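Local coordinates for Galactose/lactose metabolism regulatory protein GAL80 (Saccharomyces cerevisiae, PDB 3BTV) that represses the galactose and lactose metabolic genes of yeast by binding the activator GAL4 and blocking its action when no inducing sugar is present, at residues V23-L28 against M92-I97; V105-L110 against E136-A141; P117-L122 against A143-Q148; V147-S152 against P403-A408. The protein carries 1 engineered substitution. One frame throughout, in Å; residues are numbered along the deposited sequence.

Contact 1. Residues V23-L28 against M92-I97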
loop_
_atom_site.group_PDB
_atom_site.type_symbol
_atom_site.label_atom_id
_atom_site.label_comp_id
_atom_site.label_asym_id
_atom_site.label_seq_id
_atom_site.Cartn_x
_atom_site.Cartn_y
_atom_site.Cartn_z
ATOM N N VAL B 23 -10.725 -11.649 41.486
ATOM C CA VAL B 23 -10.395 -10.512 40.627
ATOM C C VAL B 23 -10.717 -9.142 41.226
ATOM O O VAL B 23 -11.849 -8.882 41.627
ATOM C CB VAL B 23 -11.118 -10.631 39.266
ATOM C CG1 VAL B 23 -10.735 -9.479 38.347
ATOM C CG2 VAL B 23 -10.800 -11.965 38.618
ATOM N N GLY B 24 -9.710 -8.268 41.260
ATOM C CA GLY B 24 -9.873 -6.879 41.660
ATOM C C GLY B 24 -9.905 -5.967 40.441
ATOM O O GLY B 24 -9.029 -6.031 39.578
ATOM N N PHE B 25 -10.909 -5.101 40.378
ATOM C CA PHE B 25 -11.153 -4.334 39.165
ATOM C C PHE B 25 -11.060 -2.814 39.339
ATOM O O PHE B 25 -11.724 -2.223 40.200
ATOM C CB PHE B 25 -12.517 -4.702 38.604
ATOM C CG PHE B 25 -12.525 -4.851 37.126
ATOM C CD1 PHE B 25 -12.606 -3.741 36.311
ATOM C CD2 PHE B 25 -12.432 -6.103 36.549
ATOM C CE1 PHE B 25 -12.604 -3.873 34.943
ATOM C CE2 PHE B 25 -12.424 -6.246 35.184
ATOM C CZ PHE B 25 -12.514 -5.131 34.376
ATOM N N VAL B 26 -10.232 -2.191 38.510
ATOM C CA VAL B 26 -10.187 -0.739 38.411
ATOM C C VAL B 26 -10.755 -0.304 37.063
ATOM O O VAL B 26 -10.169 -0.587 36.015
ATOM C CB VAL B 26 -8.750 -0.206 38.508
ATOM C CG1 VAL B 26 -8.756 1.315 38.477
ATOM C CG2 VAL B 26 -8.074 -0.705 39.772
ATOM N N GLY B 27 -11.894 0.381 37.084
ATOM C CA GLY B 27 -12.453 0.928 35.861
ATOM C C GLY B 27 -13.746 0.258 35.452
ATOM O O GLY B 27 -14.232 0.447 34.334
ATOM N N LEU B 28 -14.303 -0.534 36.361
ATOM C CA LEU B 28 -15.586 -1.180 36.112
ATOM C C LEU B 28 -16.731 -0.328 36.645
ATOM O O LEU B 28 -16.767 0.006 37.824
ATOM C CB LEU B 28 -15.635 -2.559 36.762
ATOM C CG LEU B 28 -17.014 -3.208 36.683
ATOM C CD1 LEU B 28 -17.495 -3.249 35.229
ATOM C CD2 LEU B 28 -16.985 -4.599 37.306
ATOM N N MET B 92 -6.104 -11.580 40.803
ATOM C CA MET B 92 -5.836 -10.930 39.531
ATOM C C MET B 92 -6.352 -9.499 39.520
ATOM O O MET B 92 -7.529 -9.253 39.787
ATOM C CB MET B 92 -6.466 -11.708 38.378
ATOM C CG MET B 92 -6.405 -10.956 37.048
ATOM S SD MET B 92 -7.083 -11.859 35.631
ATOM C CE MET B 92 -5.836 -13.117 35.421
ATOM N N ILE B 93 -5.471 -8.555 39.208
ATOM C CA ILE B 93 -5.879 -7.161 39.090
ATOM C C ILE B 93 -6.081 -6.804 37.624
ATOM O O ILE B 93 -5.238 -7.108 36.780
ATOM C CB ILE B 93 -4.862 -6.205 39.746
ATOM C CG1 ILE B 93 -4.912 -6.350 41.271
ATOM C CG2 ILE B 93 -5.142 -4.769 39.348
ATOM C CD1 ILE B 93 -3.810 -5.608 42.002
ATOM N N VAL B 94 -7.218 -6.182 37.327
ATOM C CA VAL B 94 -7.514 -5.727 35.976
ATOM C C VAL B 94 -7.595 -4.208 35.958
ATOM O O VAL B 94 -8.329 -3.614 36.740
ATOM C CB VAL B 94 -8.849 -6.294 35.466
ATOM C CG1 VAL B 94 -9.058 -5.906 34.010
ATOM C CG2 VAL B 94 -8.872 -7.799 35.617
ATOM N N ILE B 95 -6.822 -3.580 35.082
ATOM C CA ILE B 95 -6.892 -2.133 34.912
ATOM C C ILE B 95 -7.593 -1.812 33.594
ATOM O O ILE B 95 -7.055 -2.071 32.513
ATOM C CB ILE B 95 -5.501 -1.484 34.919
ATOM C CG1 ILE B 95 -4.991 -1.326 36.349
ATOM C CG2 ILE B 95 -5.551 -0.115 34.279
ATOM C CD1 ILE B 95 -4.482 -2.595 36.955
ATOM N N ALA B 96 -8.804 -1.267 33.685
ATOM C CA ALA B 96 -9.562 -0.898 32.491
ATOM C C ALA B 96 -9.967 0.574 32.542
ATOM O O ALA B 96 -11.151 0.918 32.534
ATOM C CB ALA B 96 -10.778 -1.797 32.323
ATOM N N ILE B 97 -8.958 1.433 32.611
ATOM C CA ILE B 97 -9.151 2.873 32.639
ATOM C C ILE B 97 -8.450 3.458 31.424
ATOM O O ILE B 97 -7.750 2.742 30.712
ATOM C CB ILE B 97 -8.525 3.486 33.895
ATOM C CG1 ILE B 97 -7.054 3.078 33.997
ATOM C CG2 ILE B 97 -9.280 3.046 35.142
ATOM C CD1 ILE B 97 -6.324 3.709 35.162
#
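Strands 21-26 and 92-95 are the two middle strands of the six-stranded parallel sheet of the Rossmann fold. Residues 23-26 and 92-95 run nearly parallel, 17° apart. Four backbone hydrogen bonds join them, with the donor N-H coming from each strand in turn. G24 N donates to M92 O at 2.8 Å, in the plane of that carbonyl. V94 N then bonds G24 O, and V26 N bonds V94 O. A96 N closes the series on V26 O at 2.8 Å, almost straight along the C=O axis.

V23, F25, M92 and V94 share one face of the sheet. CG of F25 sits off the staggered positions (chi1 -138°), which brings the ring alongside V94. V94 CB lies over one ring face, 3.9 Å from the ring centroid of F25, as a CH-pi contact. F25 CE1 also reaches A96 CB at 3.8 Å. V23 CG1 meets V94 CG2 at 3.7 Å on the same face. An alanine in place of F25 would remove the ring, and would probably leave V94 and A96 less tightly packed.

In Rossmann folds the turn after the first strand usually carries the glycine-rich loop that receives a dinucleotide, and G27 stands at this point. Its backbone angles suit glycine, and a CB here would clash with A96 O. V26 points to the other face, and its side chain crosses that of I97 obliquely, with V26 CG1 3.8 Å from I97 CG2. Helix 102-112 covers I93 and I95 on that face, while strand 50-56 pairs with the far edge of strand 21-26.

Contact 2. Residues V105-L110 against E136-A141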
loop_
_atom_site.group_PDB
_atom_site.type_symbol
_atom_site.label_atom_id
_atom_site.label_comp_id
_atom_site.label_asym_id
_atom_site.label_seq_id
_atom_site.Cartn_x
_atom_site.Cartn_y
_atom_site.Cartn_z
ATOM N N VAL B 105 -1.627 5.242 37.834
ATOM C CA VAL B 105 -2.325 4.268 38.665
ATOM C C VAL B 105 -1.501 3.003 38.901
ATOM O O VAL B 105 -1.354 2.553 40.034
ATOM C CB VAL B 105 -3.666 3.850 38.046
ATOM C CG1 VAL B 105 -4.305 2.769 38.899
ATOM C CG2 VAL B 105 -4.589 5.055 37.928
ATOM N N VAL B 106 -0.965 2.430 37.827
ATOM C CA VAL B 106 -0.287 1.139 37.918
ATOM C C VAL B 106 0.999 1.171 38.750
ATOM O O VAL B 106 1.279 0.231 39.492
ATOM C CB VAL B 106 -0.006 0.550 36.520
ATOM C CG1 VAL B 106 0.815 -0.726 36.626
ATOM C CG2 VAL B 106 -1.323 0.275 35.792
ATOM N N MET B 107 1.772 2.248 38.641
ATOM C CA MET B 107 3.038 2.334 39.378
ATOM C C MET B 107 2.863 2.215 40.891
ATOM O O MET B 107 3.466 1.335 41.512
ATOM C CB MET B 107 3.845 3.583 38.993
ATOM C CG MET B 107 4.289 3.601 37.535
ATOM S SD MET B 107 5.115 2.087 36.982
ATOM C CE MET B 107 6.793 2.370 37.534
ATOM N N PRO B 108 2.029 3.089 41.489
ATOM C CA PRO B 108 1.756 3.020 42.930
ATOM C C PRO B 108 1.057 1.716 43.287
ATOM O O PRO B 108 1.343 1.116 44.320
ATOM C CB PRO B 108 0.802 4.199 43.165
ATOM C CG PRO B 108 1.011 5.115 41.992
ATOM C CD PRO B 108 1.325 4.213 40.846
ATOM N N LEU B 109 0.139 1.289 42.428
ATOM C CA LEU B 109 -0.593 0.046 42.642
ATOM C C LEU B 109 0.368 -1.136 42.782
ATOM O O LEU B 109 0.249 -1.941 43.700
ATOM C CB LEU B 109 -1.571 -0.193 41.481
ATOM C CG LEU B 109 -2.569 -1.354 41.592
ATOM C CD1 LEU B 109 -3.802 -1.079 40.745
ATOM C CD2 LEU B 109 -1.928 -2.676 41.187
ATOM N N LEU B 110 1.317 -1.240 41.856
ATOM C CA LEU B 110 2.296 -2.319 41.908
ATOM C C LEU B 110 3.097 -2.251 43.201
ATOM O O LEU B 110 3.477 -3.279 43.763
ATOM C CB LEU B 110 3.238 -2.253 40.710
ATOM C CG LEU B 110 2.754 -2.947 39.442
ATOM C CD1 LEU B 110 3.656 -2.600 38.282
ATOM C CD2 LEU B 110 2.694 -4.460 39.657
ATOM N N GLU B 136 8.158 0.997 29.311
ATOM C CA GLU B 136 9.323 0.355 29.911
ATOM C C GLU B 136 9.341 0.438 31.429
ATOM O O GLU B 136 9.679 -0.538 32.103
ATOM C CB GLU B 136 10.616 0.894 29.299
ATOM C CG GLU B 136 10.960 0.159 28.014
ATOM C CD GLU B 136 11.950 0.895 27.140
ATOM O OE1 GLU B 136 12.388 2.001 27.529
ATOM O OE2 GLU B 136 12.285 0.360 26.058
ATOM N N SER B 137 8.940 1.577 31.982
ATOM C CA SER B 137 8.872 1.712 33.439
ATOM C C SER B 137 7.864 0.749 34.023
ATOM O O SER B 137 8.119 0.115 35.047
ATOM C CB SER B 137 8.491 3.131 33.855
ATOM O OG SER B 137 9.556 4.031 33.617
ATOM N N ILE B 138 6.708 0.663 33.373
ATOM C CA ILE B 138 5.648 -0.214 33.838
ATOM C C ILE B 138 6.094 -1.667 33.732
ATOM O O ILE B 138 5.878 -2.455 34.659
ATOM C CB ILE B 138 4.348 -0.015 33.028
ATOM C CG1 ILE B 138 3.787 1.392 33.275
ATOM C CG2 ILE B 138 3.320 -1.076 33.411
ATOM C CD1 ILE B 138 2.637 1.772 32.369
ATOM N N TYR B 139 6.707 -2.026 32.606
ATOM C CA TYR B 139 7.174 -3.397 32.447
ATOM C C TYR B 139 8.154 -3.720 33.555
ATOM O O TYR B 139 7.993 -4.702 34.282
ATOM C CB TYR B 139 7.828 -3.660 31.081
ATOM C CG TYR B 139 8.232 -5.116 30.971
ATOM C CD1 TYR B 139 7.284 -6.098 30.695
ATOM C CD2 TYR B 139 9.544 -5.518 31.206
ATOM C CE1 TYR B 139 7.636 -7.438 30.630
ATOM C CE2 TYR B 139 9.907 -6.856 31.137
ATOM C CZ TYR B 139 8.946 -7.810 30.857
ATOM O OH TYR B 139 9.296 -9.138 30.789
ATOM N N LYS B 140 9.162 -2.869 33.695
ATOM C CA LYS B 140 10.173 -3.050 34.727
ATOM C C LYS B 140 9.545 -3.234 36.109
ATOM O O LYS B 140 9.872 -4.184 36.818
ATOM C CB LYS B 140 11.158 -1.876 34.721
ATOM C CG LYS B 140 12.452 -2.136 35.490
ATOM C CD LYS B 140 13.207 -0.843 35.773
ATOM C CE LYS B 140 13.260 0.054 34.541
ATOM N NZ LYS B 140 13.954 -0.577 33.379
ATOM N N ALA B 141 8.633 -2.345 36.487
ATOM C CA ALA B 141 7.978 -2.459 37.792
ATOM C C ALA B 141 7.157 -3.749 37.915
ATOM O O ALA B 141 7.121 -4.373 38.976
ATOM C CB ALA B 141 7.112 -1.234 38.075
#
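No ring face or edge enters this contact, which is made by aliphatic and thioether groups. The one aromatic ring here, that of Y139, belongs to the far side of its helix, where it meets L405, M406 and L409 of helix 405-424. Between the helices M107 does most of the work. Its CG is anti to the carbonyl carbon, and the chain then bends at chi2 (-50°) and chi3 (-83°). The bends carry the thioether across to helix 132-143. SD lies 4.0 Å from I138 CG1, crossing that side chain obliquely. The methyl CE goes further, to 3.7 Å from A141 CB and 3.6 Å from the backbone oxygen S137 O.

One turn on, L110 CD1 meets A141 CB at 3.7 Å, so the small A141 methyl is touched by both M107 and L110. Deeper in, V106 CG1 and I138 CG2 approach at 4.1 Å, with the two side chains at about a right angle. No hydrogen bond crosses the contact. Helix 102-112 is kinked at P108, whose N makes no bond to the preceding turn.

The axes of 105-110 and 136-141 pass 10.0 Å apart and run nearly parallel, at 17°. V106 also packs on I95 of the sheet. Two such neighbouring helices, each leading from one parallel strand to the next, are characteristic of the beta-alpha-beta crossovers of a Rossmann fold.

Contact 3. Residues P117-L122 against A143-Q148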
loop_
_atom_site.group_PDB
_atom_site.type_symbol
_atom_site.label_atom_id
_atom_site.label_comp_id
_atom_site.label_asym_id
_atom_site.label_seq_id
_atom_site.Cartn_x
_atom_site.Cartn_y
_atom_site.Cartn_z
ATOM N N PRO B 117 0.268 -11.176 49.142
ATOM C CA PRO B 117 1.003 -12.414 48.859
ATOM C C PRO B 117 0.290 -13.290 47.833
ATOM O O PRO B 117 0.900 -14.196 47.259
ATOM C CB PRO B 117 1.028 -13.123 50.220
ATOM C CG PRO B 117 0.779 -12.044 51.223
ATOM C CD PRO B 117 -0.152 -11.097 50.551
ATOM N N ASN B 118 -0.989 -13.017 47.602
ATOM C CA ASN B 118 -1.791 -13.843 46.708
ATOM C C ASN B 118 -1.820 -13.345 45.261
ATOM O O ASN B 118 -2.210 -14.083 44.355
ATOM C CB ASN B 118 -3.213 -13.972 47.253
ATOM C CG ASN B 118 -3.240 -14.457 48.690
ATOM O OD1 ASN B 118 -3.966 -13.922 49.527
ATOM N ND2 ASN B 118 -2.434 -15.470 48.985
ATOM N N LEU B 119 -1.414 -12.097 45.041
ATOM C CA LEU B 119 -1.439 -11.534 43.694
ATOM C C LEU B 119 -0.624 -12.381 42.727
ATOM O O LEU B 119 0.565 -12.621 42.939
ATOM C CB LEU B 119 -0.935 -10.088 43.675
ATOM C CG LEU B 119 -1.195 -9.374 42.341
ATOM C CD1 LEU B 119 -2.684 -9.134 42.131
ATOM C CD2 LEU B 119 -0.428 -8.069 42.244
ATOM N N LYS B 120 -1.275 -12.829 41.660
ATOM C CA LYS B 120 -0.627 -13.679 40.670
ATOM C C LYS B 120 -0.672 -13.054 39.282
ATOM O O LYS B 120 0.166 -13.353 38.431
ATOM C CB LYS B 120 -1.308 -15.049 40.626
ATOM C CG LYS B 120 -1.296 -15.798 41.946
ATOM C CD LYS B 120 0.111 -16.215 42.339
ATOM C CE LYS B 120 0.121 -16.947 43.677
ATOM N NZ LYS B 120 -0.226 -16.053 44.818
ATOM N N TYR B 121 -1.653 -12.188 39.055
ATOM C CA TYR B 121 -1.895 -11.681 37.716
ATOM C C TYR B 121 -2.156 -10.191 37.643
ATOM O O TYR B 121 -2.870 -9.631 38.476
ATOM C CB TYR B 121 -3.075 -12.416 37.086
ATOM C CG TYR B 121 -2.895 -13.911 37.005
ATOM C CD1 TYR B 121 -3.562 -14.760 37.882
ATOM C CD2 TYR B 121 -2.055 -14.477 36.056
ATOM C CE1 TYR B 121 -3.399 -16.133 37.810
ATOM C CE2 TYR B 121 -1.884 -15.846 35.977
ATOM C CZ TYR B 121 -2.556 -16.669 36.856
ATOM O OH TYR B 121 -2.383 -18.032 36.775
ATOM N N LEU B 122 -1.584 -9.562 36.622
ATOM C CA LEU B 122 -1.902 -8.178 36.301
ATOM C C LEU B 122 -2.357 -8.075 34.853
ATOM O O LEU B 122 -1.620 -8.425 33.926
ATOM C CB LEU B 122 -0.709 -7.256 36.543
ATOM C CG LEU B 122 -0.959 -5.809 36.107
ATOM C CD1 LEU B 122 -2.089 -5.190 36.940
ATOM C CD2 LEU B 122 0.319 -4.981 36.217
ATOM N N ALA B 143 7.701 -6.606 36.188
ATOM C CA ALA B 143 8.662 -7.701 36.209
ATOM C C ALA B 143 9.325 -7.828 37.578
ATOM O O ALA B 143 9.385 -8.920 38.144
ATOM C CB ALA B 143 9.702 -7.516 35.107
ATOM N N GLU B 144 9.805 -6.715 38.124
ATOM C CA GLU B 144 10.411 -6.741 39.454
ATOM C C GLU B 144 9.354 -6.945 40.536
ATOM O O GLU B 144 9.642 -6.861 41.728
ATOM C CB GLU B 144 11.237 -5.476 39.722
ATOM C CG GLU B 144 10.454 -4.173 39.671
ATOM C CD GLU B 144 11.344 -2.954 39.849
ATOM O OE1 GLU B 144 12.068 -2.890 40.862
ATOM O OE2 GLU B 144 11.317 -2.057 38.979
ATOM N N ARG B 145 8.126 -7.211 40.107
ATOM C CA ARG B 145 7.044 -7.522 41.033
ATOM C C ARG B 145 6.772 -9.023 41.027
ATOM O O ARG B 145 6.215 -9.567 41.977
ATOM C CB ARG B 145 5.771 -6.751 40.667
ATOM C CG ARG B 145 4.579 -7.059 41.567
ATOM C CD ARG B 145 4.945 -6.900 43.040
ATOM N NE ARG B 145 3.862 -7.337 43.919
ATOM C CZ ARG B 145 3.693 -8.585 44.345
ATOM N NH1 ARG B 145 4.533 -9.537 43.967
ATOM N NH2 ARG B 145 2.679 -8.881 45.150
ATOM N N GLY B 146 7.160 -9.685 39.942
ATOM C CA GLY B 146 7.069 -11.132 39.864
ATOM C C GLY B 146 5.756 -11.693 39.345
ATOM O O GLY B 146 5.667 -12.887 39.058
ATOM N N VAL B 147 4.736 -10.846 39.221
ATOM C CA VAL B 147 3.417 -11.302 38.773
ATOM C C VAL B 147 3.410 -11.637 37.294
ATOM O O VAL B 147 4.177 -11.074 36.510
ATOM C CB VAL B 147 2.324 -10.248 39.036
ATOM C CG1 VAL B 147 2.111 -10.065 40.546
ATOM C CG2 VAL B 147 2.701 -8.922 38.384
ATOM N N GLN B 148 2.546 -12.570 36.910
ATOM C CA GLN B 148 2.325 -12.834 35.499
ATOM C C GLN B 148 1.458 -11.719 34.945
ATOM O O GLN B 148 0.462 -11.333 35.567
ATOM C CB GLN B 148 1.634 -14.177 35.284
ATOM C CG GLN B 148 1.222 -14.412 33.845
ATOM C CD GLN B 148 2.406 -14.640 32.932
ATOM O OE1 GLN B 148 2.682 -13.843 32.031
ATOM N NE2 GLN B 148 3.118 -15.733 33.164
#
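L119 and V147 cross obliquely, and they form the apolar centre of this contact. CG of L119 is anti to the backbone N; with chi1 -169° and chi2 69°, CD2 comes to 3.6 Å from V147 CG1. That same CG1 stands over one face of the R145 guanidinium, off toward its rim. R145 NH2 lies 4.1 Å from L119 CB, and R145 NE bonds S113 OG. On the other side of the backbone, the Y121 ring and the Q148 chain cross obliquely, with Y121 CD2 3.8 Å from Q148 CB. The phenol of Y121 bonds H379 ND1.

An alanine at Y121 would remove ring and hydroxyl, and is likely to cost both the packing on Q148 and the link to H379.

Two backbone bonds flank Y121. Q148 N reaches K120 O at 2.9 Å from above the carbonyl plane. L122 N takes Q148 O at 2.9 Å, nearly along its C=O axis. They begin the parallel pairing of strands 121-125 and 148-152, the last two strands of the Rossmann sheet. These main-chain bonds set the strand pairing, while the aliphatic packing of L119 and V147 leaves the polar end of R145 to bond outside the contact, as at S113.

Contact 4. Residues V147-S152 against P403-A408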
loop_
_atom_site.group_PDB
_atom_site.type_symbol
_atom_site.label_atom_id
_atom_site.label_comp_id
_atom_site.label_asym_id
_atom_site.label_seq_id
_atom_site.Cartn_x
_atom_site.Cartn_y
_atom_site.Cartn_z
ATOM N N VAL B 147 4.736 -10.846 39.221
ATOM C CA VAL B 147 3.417 -11.302 38.773
ATOM C C VAL B 147 3.410 -11.637 37.294
ATOM O O VAL B 147 4.177 -11.074 36.510
ATOM C CB VAL B 147 2.324 -10.248 39.036
ATOM C CG1 VAL B 147 2.111 -10.065 40.546
ATOM C CG2 VAL B 147 2.701 -8.922 38.384
ATOM N N GLN B 148 2.546 -12.570 36.910
ATOM C CA GLN B 148 2.325 -12.834 35.499
ATOM C C GLN B 148 1.458 -11.719 34.945
ATOM O O GLN B 148 0.462 -11.333 35.567
ATOM C CB GLN B 148 1.634 -14.177 35.284
ATOM C CG GLN B 148 1.222 -14.412 33.845
ATOM C CD GLN B 148 2.406 -14.640 32.932
ATOM O OE1 GLN B 148 2.682 -13.843 32.031
ATOM N NE2 GLN B 148 3.118 -15.733 33.164
ATOM N N THR B 149 1.837 -11.200 33.782
ATOM C CA THR B 149 1.113 -10.083 33.196
ATOM C C THR B 149 0.335 -10.488 31.948
ATOM O O THR B 149 0.716 -11.412 31.227
ATOM C CB THR B 149 2.053 -8.910 32.844
ATOM O OG1 THR B 149 2.841 -9.248 31.698
ATOM C CG2 THR B 149 2.975 -8.572 34.018
ATOM N N ILE B 150 -0.766 -9.786 31.709
ATOM C CA ILE B 150 -1.559 -9.968 30.500
ATOM C C ILE B 150 -1.816 -8.603 29.870
ATOM O O ILE B 150 -2.107 -7.637 30.577
ATOM C CB ILE B 150 -2.910 -10.652 30.810
ATOM C CG1 ILE B 150 -2.708 -11.923 31.639
ATOM C CG2 ILE B 150 -3.680 -10.975 29.525
ATOM C CD1 ILE B 150 -3.229 -11.840 33.090
ATOM N N ILE B 151 -1.688 -8.512 28.549
ATOM C CA ILE B 151 -2.101 -7.311 27.832
ATOM C C ILE B 151 -3.324 -7.660 26.988
ATOM O O ILE B 151 -3.386 -8.740 26.404
ATOM C CB ILE B 151 -0.977 -6.744 26.915
ATOM C CG1 ILE B 151 -1.369 -5.377 26.338
ATOM C CG2 ILE B 151 -0.648 -7.704 25.778
ATOM C CD1 ILE B 151 -1.288 -4.229 27.374
ATOM N N SER B 152 -4.288 -6.750 26.917
ATOM C CA SER B 152 -5.488 -6.975 26.121
ATOM C C SER B 152 -5.261 -6.790 24.614
ATOM O O SER B 152 -5.805 -5.868 24.000
ATOM C CB SER B 152 -6.618 -6.063 26.586
ATOM O OG SER B 152 -7.852 -6.491 26.037
ATOM N N PRO B 403 -1.087 -13.030 25.396
ATOM C CA PRO B 403 -0.039 -12.014 25.295
ATOM C C PRO B 403 0.154 -11.328 26.635
ATOM O O PRO B 403 -0.801 -11.145 27.391
ATOM C CB PRO B 403 -0.606 -11.005 24.284
ATOM C CG PRO B 403 -2.019 -11.402 24.037
ATOM C CD PRO B 403 -2.387 -12.536 24.913
ATOM N N THR B 404 1.391 -10.937 26.907
ATOM C CA THR B 404 1.758 -10.361 28.183
ATOM C C THR B 404 2.236 -8.936 27.980
ATOM O O THR B 404 2.279 -8.435 26.859
ATOM C CB THR B 404 2.923 -11.144 28.796
ATOM O OG1 THR B 404 4.114 -10.878 28.041
ATOM C CG2 THR B 404 2.635 -12.629 28.750
ATOM N N LEU B 405 2.629 -8.291 29.071
ATOM C CA LEU B 405 3.193 -6.951 28.989
ATOM C C LEU B 405 4.481 -6.900 28.148
ATOM O O LEU B 405 4.844 -5.846 27.624
ATOM C CB LEU B 405 3.427 -6.385 30.393
ATOM C CG LEU B 405 2.344 -5.437 30.924
ATOM C CD1 LEU B 405 0.935 -5.843 30.481
ATOM C CD2 LEU B 405 2.430 -5.325 32.438
ATOM N N MET B 406 5.167 -8.032 28.009
ATOM C CA MET B 406 6.332 -8.061 27.134
ATOM C C MET B 406 5.913 -7.958 25.667
ATOM O O MET B 406 6.556 -7.280 24.867
ATOM C CB MET B 406 7.151 -9.329 27.340
ATOM C CG MET B 406 8.307 -9.424 26.358
ATOM S SD MET B 406 9.372 -7.967 26.467
ATOM C CE MET B 406 10.257 -8.285 27.961
ATOM N N ASP B 407 4.840 -8.651 25.310
ATOM C CA ASP B 407 4.279 -8.518 23.971
ATOM C C ASP B 407 3.846 -7.071 23.750
ATOM O O ASP B 407 4.053 -6.507 22.684
ATOM C CB ASP B 407 3.110 -9.483 23.781
ATOM C CG ASP B 407 3.544 -10.942 23.834
ATOM O OD1 ASP B 407 4.307 -11.373 22.945
ATOM O OD2 ASP B 407 3.124 -11.662 24.769
ATOM N N ALA B 408 3.250 -6.465 24.770
ATOM C CA ALA B 408 2.884 -5.049 24.705
ATOM C C ALA B 408 4.115 -4.178 24.479
ATOM O O ALA B 408 4.108 -3.281 23.641
ATOM C CB ALA B 408 2.168 -4.615 25.991
#
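A strand side chain here takes a bond from the first turn of a helix: T149 OG1 accepts L405 N at 2.8 Å, nearly straight (162°). OG1 holds the crowded position between the backbone N and the carbonyl carbon (chi1 73°), which turns it to the helix start. L405 folds over the same threonine, with CB 3.2 Å from T149 OG1 and CD2 3.6 Å from T149 CB.

The helix is also capped from within. T404 is the N-cap, its OG1 accepting M406 N, and D407 OD2 accepts T404 N through its anti lone pair at 2.8 Å. T404 OG1 also bonds V393 O, and D407 reaches Q395 and G396.

A second bond joins the backbones, from I151 N to P403 O at 3.0 Å, with the donor well above the carbonyl plane. I151 packs beside this bond. Its CG2 packs on P403 CB at 3.6 Å, and CG1 meets A408 CB at 3.6 Å.

Strand 148-152 is the outermost strand at this end of the parallel sheet. The contact is a capping-box helix start docked on the edge strand of the Rossmann fold, joining chain regions some 250 residues apart.

Contacts 1, 3 and 4 follow the parallel sheet from its middle to its edge. Contact 1 meets contact 3 through a probable hydrogen bond, I93 N to Y121 O at 2.9 Å. Contact 3 meets contact 4 through another, L122 O to I150 N at 2.7 Å, and the two share V147 and Q148. Contact 2 lies on one face of this sheet, its centre about 15 Å from that of contact 1 and about 11 Å from that of contact 3. I93 CD1 packs on L109 CD2 at 3.6 Å, and L110 CD2 on R145 CG at 3.7 Å. The centres of contacts 2 and 4 are about 13 Å apart, and Y139 bridges them.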